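Glutaconate CoA-transferase subunit A (Acidaminococcus fermentans, PDB 1POI) transfers the CoA moiety from acetyl-CoA to (R)-2-hydroxyglutarate and related acids such as glutaconate, a step in glutamate degradation by the hydroxyglutarate pathway. Local coordinates at residues A182-K194 with D223-V237. Numbering follows the deposited sequence.
Sequences ASPDGTVRIWGGK and DPTKNDIPGMCVDAV
Val188 pairs with Ile229 in a single antiparallel, hydrogen-bonded bridge, opened into a classic beta bulge by Asp228, which also faces Val188. Val188 N donates to Ile229 O at 3.1 Å, whereas Val188 O takes its shorter bond from Asp228 N, at 2.8 Å, and only a weak one from Ile229 N. Arg189 NE donates to Asn227 OD1 at 3.0 Å, nearly head-on to the amide C=O and with the oxygen in the guanidinium plane; the two flat groups lie 26° apart. Lys226 crosses over one guanidinium face, with CD 4.1 Å above its plane. With CG anti to the carbonyl carbon (chi1 -60°), the Asp228 carboxylate leaves the bulge toward 190-194, where Ile190 N reaches OD1 at 3.0 Å from above the carboxylate plane. Its OD2 forms a salt bridge with Lys194, although the position of that oxygen is less certain.

Beyond the bridge the chains close on glycine: Gly186 and Gly231 bring their CA atoms to 3.9 Å, and Val234 CG2 rests 3.3 Å from Gly186 O. Val188 and Val234 meet at about a right angle through their CG2 methyls, and both also touch Val209 of strand 206-211. Gly186 ends a type I turn begun at Ser183; overlapping its end, Asp185 OD1 accepts from Thr187 N in an Asx turn. Main-chain and Asn227 and Asp228 side-chain bonds thus hold one end of these loop-rich segments, close glycine and valine contacts the other, while Asn227 ND2 and Asp228 O bond onward to a different protein's chain, tying the seam to the subunit interface.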
# COMPACT_ATOMS: atom_id res chain seq x y z
N ALA A 182 16.08 7.68 1.00
CA ALA A 182 16.91 8.16 -0.09
C ALA A 182 17.71 6.98 -0.61
O ALA A 182 17.84 5.96 0.08
CB ALA A 182 17.83 9.26 0.37
N SER A 183 18.14 7.05 -1.86
CA SER A 183 18.92 5.99 -2.48
C SER A 183 20.41 6.37 -2.54
O SER A 183 20.78 7.54 -2.27
CB SER A 183 18.40 5.72 -3.89
OG SER A 183 18.03 6.94 -4.54
N PRO A 184 21.29 5.41 -2.86
CA PRO A 184 22.70 5.80 -2.92
C PRO A 184 22.95 6.80 -4.07
O PRO A 184 23.95 7.50 -4.07
CB PRO A 184 23.40 4.48 -3.17
CG PRO A 184 22.53 3.53 -2.43
CD PRO A 184 21.17 3.95 -2.88
N ASP A 185 22.06 6.87 -5.05
CA ASP A 185 22.27 7.81 -6.14
C ASP A 185 21.65 9.16 -5.90
O ASP A 185 21.60 9.98 -6.80
CB ASP A 185 21.81 7.25 -7.49
CG ASP A 185 20.29 7.13 -7.61
OD1 ASP A 185 19.51 7.85 -6.95
OD2 ASP A 185 19.87 6.28 -8.42
N GLY A 186 21.09 9.35 -4.71
CA GLY A 186 20.50 10.64 -4.40
C GLY A 186 19.00 10.79 -4.58
O GLY A 186 18.47 11.87 -4.28
N THR A 187 18.30 9.76 -5.08
CA THR A 187 16.85 9.88 -5.20
C THR A 187 16.28 9.99 -3.77
O THR A 187 16.57 9.15 -2.89
CB THR A 187 16.23 8.68 -5.93
OG1 THR A 187 17.07 8.27 -7.01
CG2 THR A 187 14.89 9.08 -6.50
N VAL A 188 15.48 11.03 -3.57
CA VAL A 188 14.88 11.36 -2.28
C VAL A 188 13.36 11.26 -2.18
O VAL A 188 12.64 11.80 -3.03
CB VAL A 188 15.30 12.78 -1.88
CG1 VAL A 188 14.58 13.26 -0.64
CG2 VAL A 188 16.80 12.82 -1.69
N ARG A 189 12.90 10.63 -1.10
CA ARG A 189 11.48 10.42 -0.80
C ARG A 189 11.13 11.16 0.50
O ARG A 189 11.62 10.80 1.56
CB ARG A 189 11.21 8.93 -0.55
CG ARG A 189 10.29 8.26 -1.55
CD ARG A 189 10.22 6.76 -1.28
NE ARG A 189 9.96 5.99 -2.50
CZ ARG A 189 9.62 4.70 -2.53
NH1 ARG A 189 9.47 4.00 -1.40
NH2 ARG A 189 9.49 4.07 -3.69
N ILE A 190 10.30 12.20 0.39
CA ILE A 190 9.83 12.95 1.55
C ILE A 190 8.30 12.70 1.73
O ILE A 190 7.49 13.21 0.93
CB ILE A 190 9.97 14.46 1.33
CG1 ILE A 190 11.44 14.86 1.12
CG2 ILE A 190 9.34 15.22 2.50
CD1 ILE A 190 11.60 16.36 0.86
N TRP A 191 7.90 11.92 2.74
CA TRP A 191 6.48 11.67 3.00
C TRP A 191 5.81 12.94 3.61
O TRP A 191 6.42 13.64 4.42
CB TRP A 191 6.33 10.55 3.99
CG TRP A 191 7.16 9.34 3.75
CD1 TRP A 191 7.74 8.93 2.58
CD2 TRP A 191 7.48 8.33 4.72
NE1 TRP A 191 8.39 7.72 2.75
CE2 TRP A 191 8.24 7.33 4.06
CE3 TRP A 191 7.19 8.17 6.07
CZ2 TRP A 191 8.72 6.19 4.71
CZ3 TRP A 191 7.66 7.04 6.72
CH2 TRP A 191 8.42 6.06 6.04
N GLY A 192 4.57 13.23 3.25
CA GLY A 192 3.93 14.40 3.80
C GLY A 192 4.37 15.66 3.08
O GLY A 192 5.07 15.56 2.09
N GLY A 193 3.91 16.82 3.52
CA GLY A 193 4.29 18.07 2.88
C GLY A 193 5.80 18.26 2.83
O GLY A 193 6.53 17.83 3.72
N LYS A 194 6.26 18.94 1.80
CA LYS A 194 7.69 19.17 1.61
C LYS A 194 8.17 20.54 2.03
O LYS A 194 9.36 20.75 2.15
CB LYS A 194 8.04 19.01 0.13
CG LYS A 194 8.08 17.61 -0.36
CD LYS A 194 6.75 17.12 -0.88
CE LYS A 194 6.64 15.66 -0.46
NZ LYS A 194 5.63 14.83 -1.16
N ASP A 223 8.16 2.40 -7.52
CA ASP A 223 6.98 3.23 -7.60
C ASP A 223 7.45 4.68 -7.72
O ASP A 223 7.48 5.44 -6.75
CB ASP A 223 6.08 3.04 -6.37
CG ASP A 223 4.84 3.95 -6.39
OD1 ASP A 223 4.63 4.72 -7.36
OD2 ASP A 223 4.06 3.90 -5.43
N PRO A 224 7.70 5.13 -8.96
CA PRO A 224 8.17 6.48 -9.26
C PRO A 224 7.36 7.58 -8.65
O PRO A 224 7.88 8.64 -8.36
CB PRO A 224 8.09 6.54 -10.77
CG PRO A 224 8.28 5.12 -11.18
CD PRO A 224 7.39 4.42 -10.21
N THR A 225 6.08 7.31 -8.40
CA THR A 225 5.18 8.34 -7.85
C THR A 225 5.53 8.88 -6.46
O THR A 225 5.16 10.01 -6.12
CB THR A 225 3.67 7.87 -7.87
OG1 THR A 225 3.46 6.78 -6.95
CG2 THR A 225 3.26 7.41 -9.28
N LYS A 226 6.27 8.11 -5.67
CA LYS A 226 6.61 8.56 -4.33
C LYS A 226 7.89 9.39 -4.24
O LYS A 226 8.19 9.96 -3.18
CB LYS A 226 6.71 7.35 -3.41
CG LYS A 226 5.39 6.70 -3.09
CD LYS A 226 5.58 5.20 -2.81
CE LYS A 226 4.37 4.57 -2.11
NZ LYS A 226 3.06 4.80 -2.81
N ASN A 227 8.67 9.46 -5.31
CA ASN A 227 9.92 10.20 -5.25
C ASN A 227 9.71 11.70 -5.45
O ASN A 227 8.90 12.13 -6.29
CB ASN A 227 10.89 9.58 -6.23
CG ASN A 227 10.96 8.07 -6.07
OD1 ASN A 227 10.63 7.54 -5.03
ND2 ASN A 227 11.36 7.38 -7.11
N ASP A 228 10.42 12.51 -4.66
CA ASP A 228 10.26 13.96 -4.74
C ASP A 228 11.43 14.73 -5.37
O ASP A 228 11.28 15.92 -5.73
CB ASP A 228 10.00 14.50 -3.35
CG ASP A 228 8.76 13.93 -2.72
OD1 ASP A 228 8.81 12.83 -2.15
OD2 ASP A 228 7.73 14.61 -2.80
N ILE A 229 12.60 14.09 -5.42
CA ILE A 229 13.80 14.69 -5.99
C ILE A 229 14.61 13.63 -6.72
O ILE A 229 14.77 12.51 -6.21
CB ILE A 229 14.68 15.36 -4.92
CG1 ILE A 229 13.91 16.43 -4.16
CG2 ILE A 229 15.88 16.06 -5.59
CD1 ILE A 229 14.51 16.70 -2.82
N PRO A 230 15.09 13.94 -7.94
CA PRO A 230 15.90 13.07 -8.81
C PRO A 230 17.32 13.10 -8.29
O PRO A 230 17.78 14.16 -7.86
CB PRO A 230 15.87 13.78 -10.15
CG PRO A 230 14.80 14.85 -10.01
CD PRO A 230 14.84 15.23 -8.60
N GLY A 231 18.02 11.98 -8.40
CA GLY A 231 19.40 11.91 -7.93
C GLY A 231 20.29 13.06 -8.34
O GLY A 231 21.02 13.61 -7.50
N MET A 232 20.19 13.46 -9.61
CA MET A 232 20.97 14.57 -10.19
C MET A 232 21.11 15.81 -9.31
O MET A 232 22.19 16.39 -9.25
CB MET A 232 20.37 14.99 -11.54
CG MET A 232 20.35 13.90 -12.60
SD MET A 232 18.72 13.15 -12.88
CE MET A 232 17.81 14.62 -13.52
N CYS A 233 20.04 16.20 -8.64
CA CYS A 233 20.07 17.39 -7.79
C CYS A 233 20.70 17.19 -6.42
O CYS A 233 20.86 18.14 -5.68
CB CYS A 233 18.65 17.92 -7.56
SG CYS A 233 17.68 18.18 -9.05
N VAL A 234 21.07 15.96 -6.11
CA VAL A 234 21.60 15.61 -4.81
C VAL A 234 23.07 15.19 -4.81
O VAL A 234 23.46 14.26 -5.53
CB VAL A 234 20.72 14.48 -4.22
CG1 VAL A 234 21.35 13.86 -2.98
CG2 VAL A 234 19.33 15.01 -3.93
N ASP A 235 23.88 15.81 -3.94
CA ASP A 235 25.32 15.51 -3.85
C ASP A 235 25.76 14.59 -2.73
O ASP A 235 26.61 13.73 -2.94
CB ASP A 235 26.10 16.79 -3.77
CG ASP A 235 25.89 17.63 -4.95
OD1 ASP A 235 26.44 17.23 -6.00
OD2 ASP A 235 25.12 18.62 -4.84
N ALA A 236 25.26 14.84 -1.52
CA ALA A 236 25.60 14.02 -0.34
C ALA A 236 24.37 13.39 0.35
O ALA A 236 23.44 14.11 0.73
CB ALA A 236 26.38 14.85 0.69
N VAL A 237 24.38 12.07 0.47
CA VAL A 237 23.32 11.31 1.14
C VAL A 237 23.92 10.79 2.44
O VAL A 237 24.92 10.08 2.43
CB VAL A 237 22.83 10.08 0.32
CG1 VAL A 237 21.93 9.23 1.18
CG2 VAL A 237 22.03 10.53 -0.88
O HOH W 1 16.78 9.90 -9.95